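Local coordinates for protein Beta2-bungarotoxin (Bungarus multicinctus, PDB 1BUN) that forms the Kunitz-type chain of a snake-venom toxin, disulfide-linked to a partner chain that probably acts as a phospholipase A2, at residues Q17-A22 / Q34-G39; D6-P11 / F23-S28; K30-F35 / L52-C57. All coordinates share one frame; numbering follows the deposited sequence.

In the fold
From the N terminus, residues 6-11 open contact 2, and before it closes on 23-28 the chain has already entered contact 1 at 17-22. Contact 1 closes only at 34-39, so the two loops cross, with strand 20-26 used by both. Contact 3 begins at 30-35, after contact 2 is complete, and ends on the helical residues 52-57; it shares Gln-34 and Phe-35 with contact 1. Together they set the N-terminal segment and the C-terminal helix against one twisted hairpin. Phe-35 of contact 1 packs against Pro-11 and Tyr-24 of contact 2, while the Cys-7 to Cys-57 disulfide ties contact 2 to contact 3.

Contact 1: Q17-A22 / Q34-G39; sequences QTVVRA and QFRYGG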
loop_
_atom_site.group_PDB
_atom_site.type_symbol
_atom_site.label_atom_id
_atom_site.label_comp_id
_atom_site.label_asym_id
_atom_site.label_seq_id
_atom_site.Cartn_x
_atom_site.Cartn_y
_atom_site.Cartn_z
ATOM N N GLN B 17 -31.118 -3.350 -8.157
ATOM C CA GLN B 17 -30.849 -4.773 -7.990
ATOM C C GLN B 17 -31.451 -5.177 -6.658
ATOM O O GLN B 17 -32.068 -4.351 -5.993
ATOM C CB GLN B 17 -29.354 -4.954 -7.903
ATOM C CG GLN B 17 -28.780 -6.026 -8.738
ATOM C CD GLN B 17 -27.318 -6.193 -8.424
ATOM O OE1 GLN B 17 -26.839 -7.311 -8.205
ATOM N NE2 GLN B 17 -26.601 -5.078 -8.346
ATOM N N THR B 18 -31.286 -6.436 -6.264
ATOM C CA THR B 18 -31.810 -6.873 -4.973
ATOM C C THR B 18 -30.866 -6.186 -4.013
ATOM O O THR B 18 -29.688 -6.002 -4.334
ATOM C CB THR B 18 -31.725 -8.395 -4.761
ATOM O OG1 THR B 18 -30.494 -8.871 -5.291
ATOM C CG2 THR B 18 -32.876 -9.113 -5.445
ATOM N N VAL B 19 -31.399 -5.765 -2.873
ATOM C CA VAL B 19 -30.654 -5.043 -1.867
ATOM C C VAL B 19 -29.650 -5.887 -1.127
ATOM O O VAL B 19 -29.877 -7.072 -0.886
ATOM C CB VAL B 19 -31.615 -4.408 -0.879
ATOM C CG1 VAL B 19 -30.864 -3.827 0.322
ATOM C CG2 VAL B 19 -32.415 -3.328 -1.597
ATOM N N VAL B 20 -28.536 -5.259 -0.768
ATOM C CA VAL B 20 -27.470 -5.918 -0.034
ATOM C C VAL B 20 -27.014 -4.972 1.093
ATOM O O VAL B 20 -27.278 -3.764 1.062
ATOM C CB VAL B 20 -26.294 -6.271 -0.990
ATOM C CG1 VAL B 20 -25.531 -5.016 -1.382
ATOM C CG2 VAL B 20 -25.383 -7.301 -0.354
ATOM N N ARG B 21 -26.419 -5.529 2.131
ATOM C CA ARG B 21 -25.943 -4.711 3.240
ATOM C C ARG B 21 -24.509 -4.221 2.994
ATOM O O ARG B 21 -23.596 -5.014 2.726
ATOM C CB ARG B 21 -26.003 -5.504 4.535
ATOM C CG ARG B 21 -27.376 -6.129 4.767
ATOM C CD ARG B 21 -27.255 -7.642 4.916
ATOM N NE ARG B 21 -26.670 -8.249 3.726
ATOM C CZ ARG B 21 -27.363 -8.965 2.847
ATOM N NH1 ARG B 21 -28.670 -9.163 3.034
ATOM N NH2 ARG B 21 -26.748 -9.492 1.795
ATOM N N ALA B 22 -24.328 -2.912 3.027
ATOM C CA ALA B 22 -23.022 -2.360 2.820
ATOM C C ALA B 22 -22.840 -1.205 3.826
ATOM O O ALA B 22 -23.734 -0.921 4.626
ATOM C CB ALA B 22 -22.865 -1.905 1.359
ATOM N N GLN B 34 -23.855 0.942 8.665
ATOM C CA GLN B 34 -24.543 0.005 7.769
ATOM C C GLN B 34 -25.796 0.615 7.110
ATOM O O GLN B 34 -26.523 1.388 7.748
ATOM C CB GLN B 34 -24.939 -1.258 8.531
ATOM C CG GLN B 34 -25.497 -2.395 7.641
ATOM C CD GLN B 34 -25.710 -3.718 8.412
ATOM O OE1 GLN B 34 -26.054 -4.756 7.816
ATOM N NE2 GLN B 34 -25.515 -3.678 9.740
ATOM N N PHE B 35 -26.020 0.296 5.832
ATOM C CA PHE B 35 -27.189 0.789 5.094
ATOM C C PHE B 35 -27.646 -0.213 4.031
ATOM O O PHE B 35 -26.949 -1.201 3.756
ATOM C CB PHE B 35 -26.946 2.178 4.485
ATOM C CG PHE B 35 -26.189 2.173 3.185
ATOM C CD1 PHE B 35 -24.909 1.672 3.100
ATOM C CD2 PHE B 35 -26.747 2.722 2.051
ATOM C CE1 PHE B 35 -24.193 1.725 1.890
ATOM C CE2 PHE B 35 -26.029 2.773 0.844
ATOM C CZ PHE B 35 -24.760 2.277 0.770
ATOM N N ARG B 36 -28.848 -0.004 3.489
ATOM C CA ARG B 36 -29.386 -0.895 2.468
ATOM C C ARG B 36 -28.895 -0.396 1.115
ATOM O O ARG B 36 -29.384 0.612 0.617
ATOM C CB ARG B 36 -30.924 -0.900 2.517
ATOM C CG ARG B 36 -31.548 -1.496 3.790
ATOM C CD ARG B 36 -33.090 -1.575 3.704
ATOM N NE ARG B 36 -33.545 -2.934 3.373
ATOM C CZ ARG B 36 -34.298 -3.247 2.315
ATOM N NH1 ARG B 36 -34.716 -2.312 1.471
ATOM N NH2 ARG B 36 -34.547 -4.514 2.032
ATOM N N TYR B 37 -27.870 -1.037 0.567
ATOM C CA TYR B 37 -27.310 -0.639 -0.740
ATOM C C TYR B 37 -28.076 -1.344 -1.877
ATOM O O TYR B 37 -28.221 -2.577 -1.857
ATOM C CB TYR B 37 -25.816 -1.003 -0.826
ATOM C CG TYR B 37 -25.184 -0.616 -2.140
ATOM C CD1 TYR B 37 -25.203 0.711 -2.572
ATOM C CD2 TYR B 37 -24.609 -1.569 -2.974
ATOM C CE1 TYR B 37 -24.682 1.081 -3.796
ATOM C CE2 TYR B 37 -24.072 -1.204 -4.217
ATOM C CZ TYR B 37 -24.125 0.123 -4.611
ATOM O OH TYR B 37 -23.671 0.509 -5.843
ATOM N N GLY B 38 -28.507 -0.580 -2.882
ATOM C CA GLY B 38 -29.266 -1.144 -3.978
ATOM C C GLY B 38 -28.551 -1.419 -5.283
ATOM O O GLY B 38 -29.201 -1.760 -6.264
ATOM N N GLY B 39 -27.236 -1.249 -5.336
ATOM C CA GLY B 39 -26.515 -1.533 -6.574
ATOM C C GLY B 39 -26.560 -0.558 -7.754
ATOM O O GLY B 39 -26.170 -0.921 -8.870
#
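The open end of the twisted beta hairpin of the Kunitz fold shows how side chains sort themselves on the two faces of a two-stranded antiparallel sheet. Val-20, Ala-22, Phe-35 and Tyr-37 share one face. Tyr-37 and Val-20 lie side by side, and CG1 of Val-20, in its crowded position between N and carbonyl carbon, meets the ring edge in plane, 3.9 Å from CD2. The small CB of Ala-22 fits between the two aromatic residues, 3.8 Å from Tyr-37 CB and 3.9 Å from Phe-35 CE1. Arg-36 and Arg-21 point to the other face. Arg-36 crosses Val-19 at about a right angle, so that Val-19 CG1 stands 4.0 Å above the centre of the guanidinium plane. Arg-21 runs alongside Gln-34, whose OE1 lies 3.4 Å from Arg-21 CB; the amide is turned 72° from the guanidinium of Arg-21. Two hydrogen-bonded pairs grip the backbone: Val-20 N reaches Tyr-37 O at 2.9 Å, nearly straight at 168°, and Phe-35 N reaches Ala-22 O, also at 2.9 Å; each is matched by a reciprocal bond. The ring of Tyr-37, which also stacks with His-46, has Gly-39 N 3.3 Å above its centre.

Contact 2: D6-P11 / F23-S28; sequences DCDKPP and FYYKPS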
loop_
_atom_site.group_PDB
_atom_site.type_symbol
_atom_site.label_atom_id
_atom_site.label_comp_id
_atom_site.label_asym_id
_atom_site.label_seq_id
_atom_site.Cartn_x
_atom_site.Cartn_y
_atom_site.Cartn_z
ATOM N N ASP B 6 -15.356 9.922 -2.638
ATOM C CA ASP B 6 -16.799 10.009 -2.398
ATOM C C ASP B 6 -17.245 9.836 -0.954
ATOM O O ASP B 6 -18.429 9.938 -0.641
ATOM C CB ASP B 6 -17.531 9.026 -3.313
ATOM C CG ASP B 6 -17.296 9.325 -4.794
ATOM O OD1 ASP B 6 -17.352 10.525 -5.166
ATOM O OD2 ASP B 6 -17.057 8.383 -5.591
ATOM N N CYS B 7 -16.286 9.677 -0.058
ATOM C CA CYS B 7 -16.553 9.455 1.357
ATOM C C CYS B 7 -17.532 10.382 2.076
ATOM O O CYS B 7 -18.030 10.043 3.155
ATOM C CB CYS B 7 -15.228 9.400 2.126
ATOM S SG CYS B 7 -14.225 7.964 1.659
ATOM N N ASP B 8 -17.802 11.546 1.505
ATOM C CA ASP B 8 -18.714 12.472 2.155
ATOM C C ASP B 8 -19.991 12.755 1.364
ATOM O O ASP B 8 -20.705 13.719 1.643
ATOM C CB ASP B 8 -17.978 13.776 2.484
ATOM C CG ASP B 8 -16.856 13.574 3.477
ATOM O OD1 ASP B 8 -17.140 13.136 4.612
ATOM O OD2 ASP B 8 -15.688 13.826 3.116
ATOM N N LYS B 9 -20.278 11.938 0.364
ATOM C CA LYS B 9 -21.481 12.126 -0.433
ATOM C C LYS B 9 -22.553 11.255 0.201
ATOM O O LYS B 9 -22.230 10.341 0.974
ATOM C CB LYS B 9 -21.216 11.690 -1.864
ATOM C CG LYS B 9 -20.234 12.597 -2.553
ATOM C CD LYS B 9 -19.892 12.100 -3.909
ATOM C CE LYS B 9 -19.175 13.172 -4.693
ATOM N NZ LYS B 9 -18.748 12.650 -6.030
ATOM N N PRO B 10 -23.843 11.531 -0.071
ATOM C CA PRO B 10 -24.814 10.654 0.576
ATOM C C PRO B 10 -24.819 9.291 -0.125
ATOM O O PRO B 10 -24.530 9.204 -1.311
ATOM C CB PRO B 10 -26.116 11.442 0.448
ATOM C CG PRO B 10 -25.957 12.128 -0.843
ATOM C CD PRO B 10 -24.521 12.605 -0.816
ATOM N N PRO B 11 -25.022 8.205 0.646
ATOM C CA PRO B 11 -25.052 6.842 0.133
ATOM C C PRO B 11 -26.196 6.673 -0.855
ATOM O O PRO B 11 -27.315 7.106 -0.583
ATOM C CB PRO B 11 -25.275 6.020 1.412
ATOM C CG PRO B 11 -26.112 6.917 2.245
ATOM C CD PRO B 11 -25.343 8.202 2.087
ATOM N N PHE B 23 -21.645 -0.631 3.878
ATOM C CA PHE B 23 -21.399 0.465 4.796
ATOM C C PHE B 23 -20.972 1.610 3.963
ATOM O O PHE B 23 -20.446 1.427 2.860
ATOM C CB PHE B 23 -20.306 0.146 5.796
ATOM C CG PHE B 23 -20.498 -1.163 6.497
ATOM C CD1 PHE B 23 -20.403 -2.352 5.805
ATOM C CD2 PHE B 23 -20.779 -1.203 7.831
ATOM C CE1 PHE B 23 -20.591 -3.549 6.442
ATOM C CE2 PHE B 23 -20.962 -2.397 8.458
ATOM C CZ PHE B 23 -20.868 -3.577 7.760
ATOM N N TYR B 24 -21.281 2.790 4.469
ATOM C CA TYR B 24 -20.955 4.022 3.818
ATOM C C TYR B 24 -20.384 4.902 4.898
ATOM O O TYR B 24 -20.602 4.642 6.085
ATOM C CB TYR B 24 -22.222 4.638 3.278
ATOM C CG TYR B 24 -23.164 5.166 4.320
ATOM C CD1 TYR B 24 -24.052 4.334 4.989
ATOM C CD2 TYR B 24 -23.259 6.520 4.537
ATOM C CE1 TYR B 24 -25.020 4.869 5.826
ATOM C CE2 TYR B 24 -24.198 7.054 5.358
ATOM C CZ TYR B 24 -25.082 6.240 5.994
ATOM O OH TYR B 24 -26.074 6.860 6.723
ATOM N N TYR B 25 -19.674 5.951 4.515
ATOM C CA TYR B 25 -19.100 6.824 5.516
ATOM C C TYR B 25 -20.027 7.982 5.831
ATOM O O TYR B 25 -20.593 8.600 4.925
ATOM C CB TYR B 25 -17.725 7.345 5.063
ATOM C CG TYR B 25 -17.034 8.203 6.095
ATOM C CD1 TYR B 25 -16.570 7.657 7.288
ATOM C CD2 TYR B 25 -16.882 9.568 5.894
ATOM C CE1 TYR B 25 -15.972 8.455 8.261
ATOM C CE2 TYR B 25 -16.293 10.361 6.851
ATOM C CZ TYR B 25 -15.841 9.802 8.025
ATOM O OH TYR B 25 -15.229 10.612 8.947
ATOM N N LYS B 26 -20.227 8.236 7.117
ATOM C CA LYS B 26 -21.048 9.350 7.520
ATOM C C LYS B 26 -20.128 10.445 8.094
ATOM O O LYS B 26 -19.529 10.277 9.168
ATOM C CB LYS B 26 -22.093 8.932 8.551
ATOM C CG LYS B 26 -23.263 9.885 8.542
ATOM C CD LYS B 26 -24.227 9.751 9.708
ATOM C CE LYS B 26 -25.586 10.395 9.350
ATOM N NZ LYS B 26 -26.314 9.637 8.247
ATOM N N PRO B 27 -19.945 11.551 7.355
ATOM C CA PRO B 27 -19.087 12.637 7.839
ATOM C C PRO B 27 -19.497 13.202 9.195
ATOM O O PRO B 27 -18.658 13.391 10.058
ATOM C CB PRO B 27 -19.172 13.678 6.725
ATOM C CG PRO B 27 -20.390 13.304 5.935
ATOM C CD PRO B 27 -20.388 11.813 5.975
ATOM N N SER B 28 -20.790 13.369 9.424
ATOM C CA SER B 28 -21.293 13.905 10.688
ATOM C C SER B 28 -21.264 12.896 11.833
ATOM O O SER B 28 -22.064 12.994 12.770
ATOM C CB SER B 28 -22.728 14.364 10.497
ATOM O OG SER B 28 -22.996 14.547 9.117
HETATM O O HOH W 1 -22.583 10.399 3.742
#
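In this Kunitz domain, the loop that precedes the hairpin folds back over strand 20-26, an example of a non-regular segment joined to a strand by side chains, a backbone carbonyl and water in place of a shared sheet ladder. The loop is shaped by a type I beta turn from Asp-6 to Lys-9, closed by the backbone hydrogen bond from Lys-9 N to Asp-6 O. A salt bridge spans the same turn: Lys-9 NZ lies 2.7 Å from Asp-6 OD1, meeting it from above the carboxylate plane.

The apolar part of the contact is carried by Pro-11 and Tyr-24. Tyr-24 has its CG in the crowded position between N and carbonyl carbon, and the proline ring crosses the phenol obliquely over one face. Pro-11 CG makes a CH-pi contact 3.7 Å from the ring centroid, 16° off the normal, while CD reaches Tyr-24 CD2 at 3.6 Å. Phe-35 adds an edge-to-face partner for the same tyrosine.

Polar atoms meet the neighbouring ring differently. Tyr-25 receives Cys-7 O and Asp-8 OD1 at its edge, in the ring plane, where C-H groups point outward; Cys-7 O is 3.0 Å from CD2. Asp-8 slides past Pro-27 in the opposite direction and brings OD1 to 3.0 Å from Pro-27 CB, while its OD2 forms a salt bridge with Arg-3. At the far end of the Tyr-25 ring, OH is hydrogen-bonded to Glu-59.

Water completes the join. One molecule donates to both segments, bridging two backbone carbonyls with bonds of 2.8 Å to Lys-9 O and 2.9 Å to Tyr-25 O.

Contact 3: K30-F35 / L52-C57; sequences KRCVQF and LCRCEC
A disulfide between strand 31-35 and helix 52-57 carries this contact, and it illustrates how one covalent bridge can hold two elements that otherwise touch sparingly. Cys-32 SG and Cys-53 SG are bonded at 2.0 Å, with the C-S-S-C torsion at -87°, close to the 90° magnitude that a relaxed disulfide adopts. Both CB atoms point toward the opposite segment. On the strand, SG of Cys-32 sits beside its own backbone N, anti to the carbonyl carbon; on the helix, SG of Cys-53 is anti to N (chi1 174°). The two CB atoms, Cys-32 to Cys-53, come within 3.7 Å, and both residues are buried.

This is the hairpin-to-helix bridge of the Kunitz fold, one of three disulfides in the chain. The short helix runs obliquely antiparallel to the strand, the axes 8.2 Å apart at closest and 144° between their directions. Cys-57, one turn further on, is bonded to Cys-7, and Cys-55, whose CB points away from the strand, forms a disulfide to the partner protein chain.

Around the bridge the contacts are looser. The sulfur of Cys-32 lies 3.5 Å from Arg-54 N. The long side chain of Arg-54 reaches back toward the start of the strand, NH2 coming to 4.2 Å from Lys-30 O, with Arg-31 CG loosely at the guanidinium edge. A salt bridge from NH1 to Asp-50, near the start of the helix, holds the group and probably offsets the like charge of Arg-31, whose NE lies 6.8 Å from Arg-54 NH2.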
loop_
_atom_site.group_PDB
_atom_site.type_symbol
_atom_site.label_atom_id
_atom_site.label_comp_id
_atom_site.label_asym_id
_atom_site.label_seq_id
_atom_site.Cartn_x
_atom_site.Cartn_y
_atom_site.Cartn_z
ATOM N N LYS B 30 -18.076 10.646 11.878
ATOM C CA LYS B 30 -16.728 10.111 11.725
ATOM C C LYS B 30 -16.725 8.590 11.867
ATOM O O LYS B 30 -15.814 8.002 12.462
ATOM C CB LYS B 30 -15.767 10.764 12.741
ATOM C CG LYS B 30 -15.801 12.300 12.752
ATOM C CD LYS B 30 -15.277 12.936 11.458
ATOM C CE LYS B 30 -13.770 13.226 11.504
ATOM N NZ LYS B 30 -12.901 12.006 11.601
ATOM N N ARG B 31 -17.735 7.957 11.290
ATOM C CA ARG B 31 -17.879 6.512 11.349
ATOM C C ARG B 31 -18.455 5.997 10.034
ATOM O O ARG B 31 -19.012 6.759 9.221
ATOM C CB ARG B 31 -18.903 6.133 12.415
ATOM C CG ARG B 31 -18.416 5.953 13.809
ATOM C CD ARG B 31 -19.590 5.529 14.695
ATOM N NE ARG B 31 -20.593 6.589 14.826
ATOM C CZ ARG B 31 -20.407 7.731 15.495
ATOM N NH1 ARG B 31 -19.257 7.976 16.112
ATOM N NH2 ARG B 31 -21.358 8.654 15.508
ATOM N N CYS B 32 -18.336 4.693 9.840
ATOM C CA CYS B 32 -18.928 4.043 8.695
ATOM C C CYS B 32 -20.170 3.429 9.309
ATOM O O CYS B 32 -20.131 2.980 10.450
ATOM C CB CYS B 32 -18.024 2.938 8.217
ATOM S SG CYS B 32 -16.584 3.632 7.409
ATOM N N VAL B 33 -21.300 3.483 8.631
ATOM C CA VAL B 33 -22.474 2.857 9.222
ATOM C C VAL B 33 -23.111 1.947 8.198
ATOM O O VAL B 33 -22.848 2.108 6.999
ATOM C CB VAL B 33 -23.476 3.895 9.789
ATOM C CG1 VAL B 33 -22.895 4.563 11.007
ATOM C CG2 VAL B 33 -23.798 4.940 8.771
ATOM N N GLN B 34 -23.855 0.942 8.665
ATOM C CA GLN B 34 -24.543 0.005 7.769
ATOM C C GLN B 34 -25.796 0.615 7.110
ATOM O O GLN B 34 -26.523 1.388 7.748
ATOM C CB GLN B 34 -24.939 -1.258 8.531
ATOM C CG GLN B 34 -25.497 -2.395 7.641
ATOM C CD GLN B 34 -25.710 -3.718 8.412
ATOM O OE1 GLN B 34 -26.054 -4.756 7.816
ATOM N NE2 GLN B 34 -25.515 -3.678 9.740
ATOM N N PHE B 35 -26.020 0.296 5.832
ATOM C CA PHE B 35 -27.189 0.789 5.094
ATOM C C PHE B 35 -27.646 -0.213 4.031
ATOM O O PHE B 35 -26.949 -1.201 3.756
ATOM C CB PHE B 35 -26.946 2.178 4.485
ATOM C CG PHE B 35 -26.189 2.173 3.185
ATOM C CD1 PHE B 35 -24.909 1.672 3.100
ATOM C CD2 PHE B 35 -26.747 2.722 2.051
ATOM C CE1 PHE B 35 -24.193 1.725 1.890
ATOM C CE2 PHE B 35 -26.029 2.773 0.844
ATOM C CZ PHE B 35 -24.760 2.277 0.770
ATOM N N LEU B 52 -13.041 -2.106 5.440
ATOM C CA LEU B 52 -12.769 -1.546 4.117
ATOM C C LEU B 52 -13.179 -0.053 4.066
ATOM O O LEU B 52 -12.472 0.815 3.509
ATOM C CB LEU B 52 -13.564 -2.342 3.074
ATOM C CG LEU B 52 -13.356 -1.874 1.639
ATOM C CD1 LEU B 52 -11.902 -2.115 1.252
ATOM C CD2 LEU B 52 -14.321 -2.552 0.668
ATOM N N CYS B 53 -14.334 0.234 4.653
ATOM C CA CYS B 53 -14.857 1.584 4.698
ATOM C C CYS B 53 -13.982 2.513 5.545
ATOM O O CYS B 53 -13.701 3.630 5.112
ATOM C CB CYS B 53 -16.291 1.583 5.225
ATOM S SG CYS B 53 -16.951 3.249 5.461
ATOM N N ARG B 54 -13.534 2.077 6.724
ATOM C CA ARG B 54 -12.700 2.953 7.549
ATOM C C ARG B 54 -11.455 3.218 6.739
ATOM O O ARG B 54 -11.095 4.359 6.450
ATOM C CB ARG B 54 -12.290 2.284 8.848
ATOM C CG ARG B 54 -13.359 1.479 9.511
ATOM C CD ARG B 54 -13.042 1.299 10.950
ATOM N NE ARG B 54 -13.308 2.524 11.694
ATOM C CZ ARG B 54 -14.481 2.798 12.272
ATOM N NH1 ARG B 54 -15.497 1.921 12.182
ATOM N NH2 ARG B 54 -14.638 3.949 12.938
ATOM N N CYS B 55 -10.874 2.122 6.271
ATOM C CA CYS B 55 -9.671 2.139 5.459
ATOM C C CYS B 55 -9.703 3.209 4.387
ATOM O O CYS B 55 -8.734 3.943 4.211
ATOM C CB CYS B 55 -9.510 0.792 4.776
ATOM S SG CYS B 55 -7.883 0.577 4.016
ATOM N N GLU B 56 -10.830 3.289 3.684
ATOM C CA GLU B 56 -11.003 4.220 2.583
ATOM C C GLU B 56 -11.420 5.624 2.958
ATOM O O GLU B 56 -11.124 6.566 2.214
ATOM C CB GLU B 56 -12.049 3.681 1.596
ATOM C CG GLU B 56 -11.668 2.469 0.805
ATOM C CD GLU B 56 -11.043 2.817 -0.522
ATOM O OE1 GLU B 56 -10.095 3.626 -0.553
ATOM O OE2 GLU B 56 -11.481 2.262 -1.543
ATOM N N CYS B 57 -12.081 5.767 4.105
ATOM C CA CYS B 57 -12.629 7.059 4.505
ATOM C C CYS B 57 -12.273 7.695 5.821
ATOM O O CYS B 57 -12.562 8.881 6.013
ATOM C CB CYS B 57 -14.156 7.004 4.470
ATOM S SG CYS B 57 -14.849 6.502 2.891
#